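Local coordinates for protein induced by osmotic stress (Scheffersomyces stipitis, PDB 5YWN), which probably reduces ketones, haloketones among them, to alcohols with NADPH, as an extended short-chain dehydrogenase/reductase of the dihydroflavonol-4-reductase subfamily, at residues Ile117-Ser125 with His245-Lys255; Ala145-Glu153 with Phe164-Trp175. The protein carries 1 engineered substitution. All coordinates share one frame; numbering follows the deposited sequence.

Contact 1 (Ile117-Ser125 with His245-Lys255). With NAP (NADP nicotinamide-adenine-dinucleotide phosphate), chain B.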
loop_
_atom_site.group_PDB
_atom_site.type_symbol
_atom_site.label_atom_id
_atom_site.label_comp_id
_atom_site.label_asym_id
_atom_site.label_seq_id
_atom_site.Cartn_x
_atom_site.Cartn_y
_atom_site.Cartn_z
ATOM N N ILE A 117 -18.661 11.905 7.067
ATOM C CA ILE A 117 -17.261 11.557 6.967
ATOM C C ILE A 117 -16.411 12.813 6.917
ATOM O O ILE A 117 -16.532 13.599 6.075
ATOM C CB ILE A 117 -16.966 10.628 5.794
ATOM C CG1 ILE A 117 -17.651 9.305 5.967
ATOM C CG2 ILE A 117 -15.476 10.352 5.701
ATOM C CD1 ILE A 117 -17.483 8.328 4.851
ATOM N N THR A 118 -15.667 12.988 7.977
ATOM C CA THR A 118 -14.645 13.972 8.206
ATOM C C THR A 118 -13.257 13.838 7.496
ATOM O O THR A 118 -12.600 14.780 7.253
ATOM C CB THR A 118 -14.464 14.173 9.705
ATOM O OG1 THR A 118 -13.851 13.028 10.237
ATOM C CG2 THR A 118 -15.788 14.354 10.372
ATOM N N ARG A 119 -12.813 12.614 7.348
ATOM C CA ARG A 119 -11.509 12.331 6.803
ATOM C C ARG A 119 -11.528 11.210 5.772
ATOM O O ARG A 119 -12.174 10.246 5.948
ATOM C CB ARG A 119 -10.476 12.072 7.885
ATOM C CG ARG A 119 -10.277 13.185 8.867
ATOM C CD ARG A 119 -9.444 14.295 8.300
ATOM N NE ARG A 119 -8.054 14.003 8.381
ATOM C CZ ARG A 119 -7.278 14.377 9.367
ATOM N NH1 ARG A 119 -7.758 15.095 10.317
ATOM N NH2 ARG A 119 -6.041 14.028 9.385
ATOM N N VAL A 120 -10.811 11.426 4.698
ATOM C CA VAL A 120 -10.546 10.459 3.693
ATOM C C VAL A 120 -9.033 10.362 3.426
ATOM O O VAL A 120 -8.359 11.361 3.316
ATOM C CB VAL A 120 -11.283 10.761 2.407
ATOM C CG1 VAL A 120 -10.857 9.825 1.301
ATOM C CG2 VAL A 120 -12.786 10.830 2.602
ATOM N N VAL A 121 -8.554 9.140 3.346
ATOM C CA VAL A 121 -7.182 8.871 3.019
ATOM C C VAL A 121 -7.140 8.025 1.771
ATOM O O VAL A 121 -7.735 6.991 1.707
ATOM C CB VAL A 121 -6.426 8.138 4.135
ATOM C CG1 VAL A 121 -4.977 7.970 3.808
ATOM C CG2 VAL A 121 -6.639 8.733 5.466
ATOM N N TYR A 122 -6.413 8.487 0.788
ATOM C CA TYR A 122 -6.219 7.720 -0.391
ATOM C C TYR A 122 -4.837 7.067 -0.388
ATOM O O TYR A 122 -3.873 7.711 -0.190
ATOM C CB TYR A 122 -6.389 8.575 -1.623
ATOM C CG TYR A 122 -6.078 7.850 -2.875
ATOM C CD1 TYR A 122 -6.865 6.815 -3.287
ATOM C CD2 TYR A 122 -4.966 8.142 -3.601
ATOM C CE1 TYR A 122 -6.597 6.124 -4.409
ATOM C CE2 TYR A 122 -4.678 7.459 -4.727
ATOM C CZ TYR A 122 -5.499 6.432 -5.109
ATOM O OH TYR A 122 -5.236 5.728 -6.176
ATOM N N THR A 123 -4.793 5.779 -0.630
ATOM C CA THR A 123 -3.547 5.066 -0.704
ATOM C C THR A 123 -2.967 5.220 -2.142
ATOM O O THR A 123 -3.375 4.606 -3.035
ATOM C CB THR A 123 -3.646 3.562 -0.349
ATOM O OG1 THR A 123 -4.327 3.345 0.855
ATOM C CG2 THR A 123 -2.266 2.914 -0.304
ATOM N N SER A 124 -1.999 6.085 -2.267
ATOM C CA SER A 124 -1.341 6.313 -3.520
ATOM C C SER A 124 -0.076 5.462 -3.574
ATOM O O SER A 124 -0.081 4.378 -3.106
ATOM C CB SER A 124 -1.043 7.784 -3.743
ATOM O OG SER A 124 -0.781 8.100 -5.054
ATOM N N SER A 125 0.949 5.977 -4.224
ATOM C CA SER A 125 2.218 5.333 -4.371
ATOM C C SER A 125 3.320 6.278 -4.831
ATOM O O SER A 125 3.064 7.256 -5.437
ATOM C CB SER A 125 2.110 4.171 -5.343
ATOM O OG SER A 125 3.328 3.633 -5.643
ATOM N N HIS A 245 -1.192 5.580 7.717
ATOM C CA HIS A 245 -2.603 5.733 7.455
ATOM C C HIS A 245 -3.336 6.252 8.704
ATOM O O HIS A 245 -4.110 7.120 8.609
ATOM C CB HIS A 245 -3.214 4.466 6.883
ATOM C CG HIS A 245 -2.967 4.261 5.421
ATOM N ND1 HIS A 245 -1.757 3.881 4.919
ATOM C CD2 HIS A 245 -3.770 4.423 4.356
ATOM C CE1 HIS A 245 -1.835 3.787 3.618
ATOM N NE2 HIS A 245 -3.050 4.100 3.252
ATOM N N LEU A 246 -2.990 5.734 9.862
ATOM C CA LEU A 246 -3.552 6.199 11.092
ATOM C C LEU A 246 -3.254 7.652 11.354
ATOM O O LEU A 246 -4.138 8.403 11.580
ATOM C CB LEU A 246 -3.054 5.388 12.246
ATOM C CG LEU A 246 -3.691 5.655 13.571
ATOM C CD1 LEU A 246 -5.105 5.165 13.532
ATOM C CD2 LEU A 246 -2.922 4.977 14.673
ATOM N N ALA A 247 -2.013 8.029 11.195
ATOM C CA ALA A 247 -1.598 9.395 11.311
ATOM C C ALA A 247 -2.366 10.243 10.302
ATOM O O ALA A 247 -2.776 11.310 10.599
ATOM C CB ALA A 247 -0.129 9.524 11.020
ATOM N N ALA A 248 -2.571 9.710 9.136
ATOM C CA ALA A 248 -3.137 10.435 8.033
ATOM C C ALA A 248 -4.541 10.933 8.302
ATOM O O ALA A 248 -4.923 11.890 7.744
ATOM C CB ALA A 248 -3.099 9.638 6.759
ATOM N N PHE A 249 -5.294 10.180 9.088
ATOM C CA PHE A 249 -6.590 10.617 9.541
ATOM C C PHE A 249 -6.726 11.196 10.949
ATOM O O PHE A 249 -7.633 11.910 11.205
ATOM C CB PHE A 249 -7.679 9.612 9.207
ATOM C CG PHE A 249 -7.783 8.421 10.126
ATOM C CD1 PHE A 249 -8.505 8.477 11.280
ATOM C CD2 PHE A 249 -7.257 7.224 9.772
ATOM C CE1 PHE A 249 -8.619 7.373 12.077
ATOM C CE2 PHE A 249 -7.408 6.118 10.541
ATOM C CZ PHE A 249 -8.085 6.185 11.692
ATOM N N GLU A 250 -5.872 10.773 11.861
ATOM C CA GLU A 250 -5.822 11.261 13.225
ATOM C C GLU A 250 -5.278 12.647 13.443
ATOM O O GLU A 250 -5.765 13.336 14.239
ATOM C CB GLU A 250 -5.163 10.262 14.160
ATOM C CG GLU A 250 -5.920 8.984 14.410
ATOM C CD GLU A 250 -5.368 8.132 15.548
ATOM O OE1 GLU A 250 -6.124 7.400 16.118
ATOM O OE2 GLU A 250 -4.216 8.177 15.854
ATOM N N LYS A 251 -4.215 13.006 12.749
ATOM C CA LYS A 251 -3.502 14.255 12.970
ATOM C C LYS A 251 -4.017 15.442 12.151
ATOM O O LYS A 251 -4.193 15.351 10.989
ATOM C CB LYS A 251 -2.006 14.097 12.705
ATOM C CG LYS A 251 -1.327 13.019 13.488
ATOM C CD LYS A 251 0.138 12.954 13.180
ATOM C CE LYS A 251 0.891 11.941 14.010
ATOM N NZ LYS A 251 1.001 12.260 15.433
ATOM N N ASP A 252 -4.163 16.568 12.806
ATOM C CA ASP A 252 -4.603 17.775 12.173
ATOM C C ASP A 252 -3.605 18.204 11.090
ATOM O O ASP A 252 -3.988 18.665 10.091
ATOM C CB ASP A 252 -4.784 18.898 13.176
ATOM C CG ASP A 252 -6.131 18.879 13.892
ATOM O OD1 ASP A 252 -7.057 18.141 13.545
ATOM O OD2 ASP A 252 -6.226 19.640 14.846
ATOM N N GLU A 253 -2.334 17.982 11.342
ATOM C CA GLU A 253 -1.223 18.342 10.483
ATOM C C GLU A 253 -1.261 17.633 9.131
ATOM O O GLU A 253 -0.706 18.083 8.216
ATOM C CB GLU A 253 0.087 17.990 11.141
ATOM C CG GLU A 253 0.459 18.722 12.388
ATOM C CD GLU A 253 -0.069 18.118 13.699
ATOM O OE1 GLU A 253 -0.869 17.232 13.727
ATOM O OE2 GLU A 253 0.326 18.606 14.746
ATOM N N ALA A 254 -1.886 16.475 9.106
ATOM C CA ALA A 254 -2.025 15.643 7.929
ATOM C C ALA A 254 -3.050 16.090 6.895
ATOM O O ALA A 254 -3.022 15.639 5.810
ATOM C CB ALA A 254 -2.243 14.210 8.300
ATOM N N LYS A 255 -3.919 16.995 7.266
ATOM C CA LYS A 255 -4.943 17.417 6.365
ATOM C C LYS A 255 -4.345 18.101 5.148
ATOM O O LYS A 255 -3.588 18.982 5.254
ATOM C CB LYS A 255 -5.913 18.343 7.061
ATOM C CG LYS A 255 -6.823 17.713 8.101
ATOM C CD LYS A 255 -7.092 18.662 9.227
ATOM C CE LYS A 255 -8.388 19.377 9.102
ATOM N NZ LYS A 255 -8.566 20.540 10.018
HETATM P PA NAP B . -2.836 -6.274 -3.059
HETATM O O1A NAP B . -2.298 -7.038 -1.873
HETATM O O2A NAP B . -3.120 -6.996 -4.354
HETATM O O5B NAP B . -4.178 -5.513 -2.600
HETATM C C5B NAP B . -5.136 -5.088 -3.568
HETATM C C4B NAP B . -6.544 -5.298 -3.026
HETATM O O4B NAP B . -7.463 -4.433 -3.701
HETATM C C3B NAP B . -7.015 -6.730 -3.232
HETATM O O3B NAP B . -7.287 -7.360 -1.976
HETATM C C2B NAP B . -8.272 -6.648 -4.074
HETATM O O2B NAP B . -9.381 -7.219 -3.385
HETATM C C1B NAP B . -8.509 -5.169 -4.343
HETATM N N9A NAP B . -8.493 -4.907 -5.804
HETATM C C8A NAP B . -7.427 -5.053 -6.615
HETATM N N7A NAP B . -7.753 -4.731 -7.894
HETATM C C5A NAP B . -9.049 -4.371 -7.912
HETATM C C6A NAP B . -10.021 -3.917 -8.933
HETATM N N6A NAP B . -9.660 -3.781 -10.232
HETATM N N1A NAP B . -11.280 -3.646 -8.524
HETATM C C2A NAP B . -11.661 -3.774 -7.239
HETATM N N3A NAP B . -10.826 -4.182 -6.266
HETATM C C4A NAP B . -9.533 -4.489 -6.530
HETATM O O3 NAP B . -1.830 -5.055 -3.371
HETATM P PN NAP B . -1.018 -4.340 -2.179
HETATM O O1N NAP B . 0.458 -4.543 -2.425
HETATM O O2N NAP B . -1.629 -4.769 -0.866
HETATM O O5D NAP B . -1.357 -2.783 -2.407
HETATM C C5D NAP B . -2.302 -2.118 -1.570
HETATM C C4D NAP B . -2.477 -0.676 -2.030
HETATM O O4D NAP B . -1.336 0.104 -1.653
HETATM C C3D NAP B . -2.628 -0.579 -3.540
HETATM O O3D NAP B . -3.914 -0.058 -3.888
HETATM C C2D NAP B . -1.527 0.345 -4.020
HETATM O O2D NAP B . -2.076 1.474 -4.708
HETATM C C1D NAP B . -0.770 0.787 -2.777
HETATM N N1N NAP B . 0.654 0.464 -2.911
HETATM C C2N NAP B . 1.111 -0.713 -2.462
HETATM C C3N NAP B . 2.458 -1.040 -2.581
HETATM C C7N NAP B . 2.963 -2.358 -2.075
HETATM O O7N NAP B . 4.076 -2.737 -2.402
HETATM N N7N NAP B . 2.179 -3.085 -1.279
HETATM C C4N NAP B . 3.329 -0.135 -3.169
HETATM C C5N NAP B . 2.830 1.076 -3.626
HETATM C C6N NAP B . 1.476 1.353 -3.483
HETATM P P2B NAP B . -9.732 -8.781 -3.556
HETATM O O1X NAP B . -11.217 -8.852 -3.289
HETATM O O2X NAP B . -9.339 -9.089 -4.980
HETATM O O3X NAP B . -8.878 -9.462 -2.513
HETATM O O HOH W 1 -7.154 15.510 13.293
#
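The guanidinium of Arg119 is sandwiched: Phe249 O sits over the centre of one face, 3.1 Å from Arg119 CZ, and Lys255 CG covers the other. Phe249 O is badly angled for a hydrogen bond; the bonds lie around the rim instead. Arg119 NH2 gives one to Ala248 O (2.9 Å), in the last turn of helix 238-250, and another to Lys251 O (2.8 Å), just past its end. Lys251 O also accepts from Ala254 N, which arrives at the face opposite to NH2. Bends at chi2 and chi3 of Arg119 fold its chain back over the helix end, and NH1 reaches a water shared with Glu250 O and Asp252 OD1. This is Rossmann-fold packing, helix 238-250 crossing strand 119-123 of the central parallel sheet at 148° between their N-to-C directions. In the middle, Val121 CG1 and CG2 straddle Ala248 CB, each 3.9 Å from it, and CG2 also meets Phe249 CB. Toward the cofactor, the His245 ring points its edge at Thr123, with His245 NE2 hydrogen-bonded to Thr123 OG1 at 2.8 Å, while ND1 is hydrogen-bonded to Val241 O. The other branch of Thr123, CG2, packs 3.3 Å from O4D of the NADP ribose.

Contact 2 (Ala145-Glu153 with Phe164-Trp175); sequences ASWSSLSYE and FGSKQFAERAAW. With NAP (NADP nicotinamide-adenine-dinucleotide phosphate), chain B.
Gln168 reaches out from helix 159-181 and gives NE2 to Leu150 O, 2.9 Å away and nearly straight at 167°. That helix carries Tyr163 and Lys167, the YxxxK pair of the short-chain dehydrogenases, on a Rossmann fold; Ala145-Glu153 runs along its outer side. The tight, buried part centres on the Gln168 amide. With CG anti to the backbone N (chi1 -178°) and the chain extended, the amide comes up against Ser148 and Leu150, and Arg172 fixes its rotation by gripping OE1 side-on with NE and NH1. Ser148 OG accepts from Leu150 N in an ST turn and also bonds Ser130 O. Leu150 CD2 packs on Phe164 CB at 3.9 Å.

Both flanks are partly exposed. On one, Tyr152 turns its ring edge to the face of Phe169, centroids 5.8 Å apart. On the other, the Arg172 guanidinium lies almost flat on the Trp147 indole, planes at 26°, yet the bond from Arg172 NH1 to Ser148 O is long and weak at 3.5 Å. Trp147 CH2 touches the carboxylate of Glu171, whose OE2 is salt-bridged to Arg258 and takes Trp175 NE1 on its anti lone pair. Back at the buried centre, two waters bridge the Gln168 amide to the loop: one joins NE2 to Ser148 OG, while the other donates to Leu150 O at 2.9 Å and Gln168 OE1 at 2.7 Å.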
loop_
_atom_site.group_PDB
_atom_site.type_symbol
_atom_site.label_atom_id
_atom_site.label_comp_id
_atom_site.label_asym_id
_atom_site.label_seq_id
_atom_site.Cartn_x
_atom_site.Cartn_y
_atom_site.Cartn_z
ATOM N N ALA A 145 6.248 17.017 -2.940
ATOM C CA ALA A 145 5.895 17.816 -4.088
ATOM C C ALA A 145 5.973 17.153 -5.485
ATOM O O ALA A 145 5.542 17.712 -6.430
ATOM C CB ALA A 145 6.702 19.078 -4.095
ATOM N N SER A 146 6.597 16.007 -5.575
ATOM C CA SER A 146 6.906 15.360 -6.814
ATOM C C SER A 146 5.689 14.742 -7.485
ATOM O O SER A 146 4.931 14.099 -6.868
ATOM C CB SER A 146 7.974 14.276 -6.629
ATOM O OG SER A 146 9.098 14.700 -5.978
ATOM N N TRP A 147 5.563 14.977 -8.769
ATOM C CA TRP A 147 4.535 14.396 -9.599
ATOM C C TRP A 147 5.120 13.731 -10.849
ATOM O O TRP A 147 5.994 14.246 -11.452
ATOM C CB TRP A 147 3.477 15.424 -9.956
ATOM C CG TRP A 147 2.516 15.722 -8.877
ATOM C CD1 TRP A 147 2.553 16.760 -8.054
ATOM C CD2 TRP A 147 1.371 14.960 -8.497
ATOM N NE1 TRP A 147 1.512 16.729 -7.202
ATOM C CE2 TRP A 147 0.771 15.621 -7.447
ATOM C CE3 TRP A 147 0.801 13.792 -8.950
ATOM C CZ2 TRP A 147 -0.349 15.143 -6.836
ATOM C CZ3 TRP A 147 -0.279 13.332 -8.357
ATOM C CH2 TRP A 147 -0.859 13.992 -7.304
ATOM N N SER A 148 4.617 12.572 -11.178
ATOM C CA SER A 148 5.038 11.890 -12.351
ATOM C C SER A 148 4.707 12.636 -13.635
ATOM O O SER A 148 3.680 13.172 -13.780
ATOM C CB SER A 148 4.464 10.498 -12.414
ATOM O OG SER A 148 4.715 9.914 -13.630
ATOM N N SER A 149 5.629 12.596 -14.555
ATOM C CA SER A 149 5.444 13.139 -15.859
ATOM C C SER A 149 4.807 12.223 -16.889
ATOM O O SER A 149 4.585 12.638 -17.976
ATOM C CB SER A 149 6.756 13.696 -16.390
ATOM O OG SER A 149 7.741 12.749 -16.487
ATOM N N LEU A 150 4.550 10.981 -16.544
ATOM C CA LEU A 150 3.968 10.066 -17.486
ATOM C C LEU A 150 2.596 10.490 -17.934
ATOM O O LEU A 150 1.788 10.837 -17.153
ATOM C CB LEU A 150 3.847 8.705 -16.888
ATOM C CG LEU A 150 3.533 7.515 -17.769
ATOM C CD1 LEU A 150 4.711 7.203 -18.660
ATOM C CD2 LEU A 150 3.294 6.361 -16.847
ATOM N N SER A 151 2.385 10.420 -19.227
ATOM C CA SER A 151 1.112 10.695 -19.853
ATOM C C SER A 151 0.152 9.534 -19.822
ATOM O O SER A 151 0.558 8.435 -19.784
ATOM C CB SER A 151 1.327 11.166 -21.273
ATOM O OG SER A 151 1.610 10.146 -22.119
ATOM N N TYR A 152 -1.117 9.815 -19.899
ATOM C CA TYR A 152 -2.113 8.787 -19.951
ATOM C C TYR A 152 -1.924 7.912 -21.200
ATOM O O TYR A 152 -2.009 6.738 -21.136
ATOM C CB TYR A 152 -3.503 9.379 -19.915
ATOM C CG TYR A 152 -4.634 8.382 -19.754
ATOM C CD1 TYR A 152 -5.166 7.713 -20.833
ATOM C CD2 TYR A 152 -5.169 8.126 -18.542
ATOM C CE1 TYR A 152 -6.194 6.837 -20.686
ATOM C CE2 TYR A 152 -6.202 7.253 -18.389
ATOM C CZ TYR A 152 -6.705 6.595 -19.467
ATOM O OH TYR A 152 -7.706 5.707 -19.295
ATOM N N GLU A 153 -1.625 8.527 -22.314
ATOM C CA GLU A 153 -1.389 7.791 -23.531
ATOM C C GLU A 153 -0.177 6.827 -23.414
ATOM O O GLU A 153 -0.262 5.701 -23.793
ATOM C CB GLU A 153 -1.216 8.734 -24.703
ATOM C CG GLU A 153 -0.767 8.023 -25.938
ATOM C CD GLU A 153 -0.720 8.883 -27.185
ATOM O OE1 GLU A 153 -0.386 8.321 -28.228
ATOM O OE2 GLU A 153 -1.006 10.066 -27.103
ATOM N N PHE A 164 1.590 2.676 -13.046
ATOM C CA PHE A 164 2.150 3.961 -12.736
ATOM C C PHE A 164 1.149 5.059 -13.045
ATOM O O PHE A 164 0.919 5.890 -12.256
ATOM C CB PHE A 164 3.373 4.210 -13.606
ATOM C CG PHE A 164 4.672 3.925 -12.956
ATOM C CD1 PHE A 164 5.139 2.663 -12.872
ATOM C CD2 PHE A 164 5.447 4.934 -12.487
ATOM C CE1 PHE A 164 6.340 2.406 -12.302
ATOM C CE2 PHE A 164 6.643 4.686 -11.916
ATOM C CZ PHE A 164 7.095 3.420 -11.823
ATOM N N GLY A 165 0.541 5.001 -14.201
ATOM C CA GLY A 165 -0.479 5.909 -14.582
ATOM C C GLY A 165 -1.707 5.840 -13.717
ATOM O O GLY A 165 -2.185 6.835 -13.352
ATOM N N SER A 166 -2.117 4.650 -13.346
ATOM C CA SER A 166 -3.299 4.461 -12.558
ATOM C C SER A 166 -3.179 5.216 -11.247
ATOM O O SER A 166 -4.091 5.813 -10.846
ATOM C CB SER A 166 -3.597 2.978 -12.265
ATOM O OG SER A 166 -2.763 2.382 -11.356
ATOM N N LYS A 167 -2.036 5.148 -10.622
ATOM C CA LYS A 167 -1.812 5.851 -9.401
ATOM C C LYS A 167 -1.734 7.377 -9.522
ATOM O O LYS A 167 -2.364 8.060 -8.813
ATOM C CB LYS A 167 -0.640 5.248 -8.624
ATOM C CG LYS A 167 -0.633 3.766 -8.455
ATOM C CD LYS A 167 -1.824 3.224 -7.733
ATOM C CE LYS A 167 -2.006 3.873 -6.417
ATOM N NZ LYS A 167 -3.023 3.215 -5.599
ATOM N N GLN A 168 -0.990 7.861 -10.489
ATOM C CA GLN A 168 -0.856 9.254 -10.697
ATOM C C GLN A 168 -2.195 9.909 -10.993
ATOM O O GLN A 168 -2.490 10.853 -10.410
ATOM C CB GLN A 168 0.073 9.502 -11.878
ATOM C CG GLN A 168 0.352 10.951 -12.189
ATOM C CD GLN A 168 0.743 11.247 -13.634
ATOM O OE1 GLN A 168 0.505 12.314 -14.112
ATOM N NE2 GLN A 168 1.359 10.309 -14.291
ATOM N N PHE A 169 -2.949 9.361 -11.916
ATOM C CA PHE A 169 -4.248 9.876 -12.300
ATOM C C PHE A 169 -5.380 9.794 -11.264
ATOM O O PHE A 169 -6.088 10.702 -11.091
ATOM C CB PHE A 169 -4.644 9.448 -13.711
ATOM C CG PHE A 169 -3.666 9.899 -14.735
ATOM C CD1 PHE A 169 -3.554 11.201 -15.049
ATOM C CD2 PHE A 169 -2.791 9.035 -15.279
ATOM C CE1 PHE A 169 -2.598 11.635 -15.936
ATOM C CE2 PHE A 169 -1.828 9.453 -16.153
ATOM C CZ PHE A 169 -1.733 10.751 -16.479
ATOM N N ALA A 170 -5.450 8.697 -10.571
ATOM C CA ALA A 170 -6.356 8.588 -9.478
ATOM C C ALA A 170 -6.057 9.600 -8.393
ATOM O O ALA A 170 -6.923 10.257 -8.012
ATOM C CB ALA A 170 -6.363 7.210 -8.930
ATOM N N GLU A 171 -4.809 9.753 -7.990
ATOM C CA GLU A 171 -4.435 10.733 -6.993
ATOM C C GLU A 171 -4.712 12.184 -7.403
ATOM O O GLU A 171 -5.247 12.913 -6.650
ATOM C CB GLU A 171 -3.002 10.573 -6.486
ATOM C CG GLU A 171 -2.730 11.322 -5.181
ATOM C CD GLU A 171 -1.284 11.560 -4.779
ATOM O OE1 GLU A 171 -0.405 10.830 -5.136
ATOM O OE2 GLU A 171 -1.074 12.521 -4.081
ATOM N N ARG A 172 -4.392 12.524 -8.634
ATOM C CA ARG A 172 -4.712 13.811 -9.187
ATOM C C ARG A 172 -6.241 14.034 -9.167
ATOM O O ARG A 172 -6.683 15.041 -8.814
ATOM C CB ARG A 172 -4.180 13.940 -10.593
ATOM C CG ARG A 172 -2.698 14.207 -10.753
ATOM C CD ARG A 172 -2.369 14.342 -12.218
ATOM N NE ARG A 172 -0.977 14.341 -12.576
ATOM C CZ ARG A 172 -0.152 15.348 -12.407
ATOM N NH1 ARG A 172 1.082 15.245 -12.788
ATOM N NH2 ARG A 172 -0.551 16.449 -11.879
ATOM N N ALA A 173 -6.990 13.027 -9.510
ATOM C CA ALA A 173 -8.411 13.090 -9.494
ATOM C C ALA A 173 -8.956 13.335 -8.086
ATOM O O ALA A 173 -9.813 14.100 -7.917
ATOM C CB ALA A 173 -9.009 11.853 -10.095
ATOM N N ALA A 174 -8.370 12.694 -7.103
ATOM C CA ALA A 174 -8.759 12.888 -5.724
ATOM C C ALA A 174 -8.527 14.347 -5.273
ATOM O O ALA A 174 -9.406 14.959 -4.792
ATOM C CB ALA A 174 -8.026 11.929 -4.835
ATOM N N TRP A 175 -7.357 14.886 -5.551
ATOM C CA TRP A 175 -7.066 16.268 -5.263
ATOM C C TRP A 175 -7.986 17.217 -6.039
ATOM O O TRP A 175 -8.462 18.174 -5.502
ATOM C CB TRP A 175 -5.602 16.603 -5.454
ATOM C CG TRP A 175 -4.692 15.901 -4.468
ATOM C CD1 TRP A 175 -3.748 15.021 -4.756
ATOM C CD2 TRP A 175 -4.701 16.023 -3.061
ATOM N NE1 TRP A 175 -3.143 14.584 -3.654
ATOM C CE2 TRP A 175 -3.706 15.168 -2.575
ATOM C CE3 TRP A 175 -5.450 16.755 -2.159
ATOM C CZ2 TRP A 175 -3.427 15.040 -1.248
ATOM C CZ3 TRP A 175 -5.185 16.624 -0.838
ATOM C CH2 TRP A 175 -4.169 15.774 -0.389
HETATM P PA NAP B . -2.836 -6.274 -3.059
HETATM O O1A NAP B . -2.298 -7.038 -1.873
HETATM O O2A NAP B . -3.120 -6.996 -4.354
HETATM O O5B NAP B . -4.178 -5.513 -2.600
HETATM C C5B NAP B . -5.136 -5.088 -3.568
HETATM C C4B NAP B . -6.544 -5.298 -3.026
HETATM O O4B NAP B . -7.463 -4.433 -3.701
HETATM C C3B NAP B . -7.015 -6.730 -3.232
HETATM O O3B NAP B . -7.287 -7.360 -1.976
HETATM C C2B NAP B . -8.272 -6.648 -4.074
HETATM O O2B NAP B . -9.381 -7.219 -3.385
HETATM C C1B NAP B . -8.509 -5.169 -4.343
HETATM N N9A NAP B . -8.493 -4.907 -5.804
HETATM C C8A NAP B . -7.427 -5.053 -6.615
HETATM N N7A NAP B . -7.753 -4.731 -7.894
HETATM C C5A NAP B . -9.049 -4.371 -7.912
HETATM C C6A NAP B . -10.021 -3.917 -8.933
HETATM N N6A NAP B . -9.660 -3.781 -10.232
HETATM N N1A NAP B . -11.280 -3.646 -8.524
HETATM C C2A NAP B . -11.661 -3.774 -7.239
HETATM N N3A NAP B . -10.826 -4.182 -6.266
HETATM C C4A NAP B . -9.533 -4.489 -6.530
HETATM O O3 NAP B . -1.830 -5.055 -3.371
HETATM P PN NAP B . -1.018 -4.340 -2.179
HETATM O O1N NAP B . 0.458 -4.543 -2.425
HETATM O O2N NAP B . -1.629 -4.769 -0.866
HETATM O O5D NAP B . -1.357 -2.783 -2.407
HETATM C C5D NAP B . -2.302 -2.118 -1.570
HETATM C C4D NAP B . -2.477 -0.676 -2.030
HETATM O O4D NAP B . -1.336 0.104 -1.653
HETATM C C3D NAP B . -2.628 -0.579 -3.540
HETATM O O3D NAP B . -3.914 -0.058 -3.888
HETATM C C2D NAP B . -1.527 0.345 -4.020
HETATM O O2D NAP B . -2.076 1.474 -4.708
HETATM C C1D NAP B . -0.770 0.787 -2.777
HETATM N N1N NAP B . 0.654 0.464 -2.911
HETATM C C2N NAP B . 1.111 -0.713 -2.462
HETATM C C3N NAP B . 2.458 -1.040 -2.581
HETATM C C7N NAP B . 2.963 -2.358 -2.075
HETATM O O7N NAP B . 4.076 -2.737 -2.402
HETATM N N7N NAP B . 2.179 -3.085 -1.279
HETATM C C4N NAP B . 3.329 -0.135 -3.169
HETATM C C5N NAP B . 2.830 1.076 -3.626
HETATM C C6N NAP B . 1.476 1.353 -3.483
HETATM P P2B NAP B . -9.732 -8.781 -3.556
HETATM O O1X NAP B . -11.217 -8.852 -3.289
HETATM O O2X NAP B . -9.339 -9.089 -4.980
HETATM O O3X NAP B . -8.878 -9.462 -2.513
HETATM O O HOH W 2 2.680 7.868 -13.159
HETATM O O HOH W 3 1.158 13.551 -16.415
#

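How the contacts relate
After the first four strands of the sheet, the chain reaches strand 119-123, then passes through 145-153 and turns into helix 159-181, where contact 2 closes a short loop with ten residues between its segments. It next adds strand 186-192 beside strand 119-123 and returns much later along helix 238-250, so contact 1 closes a loop with 119 residues between its segments, enclosing contact 2 entirely. The two helices pack on opposite faces of the central parallel sheet. Contact centres are 19 Å apart, but the strand end bridges them: Ser124 OG probably bonds Glu171 OE1, and Thr123 O probably bonds Lys167 NZ, Thr123 and Lys167 both belonging to the NADP pocket.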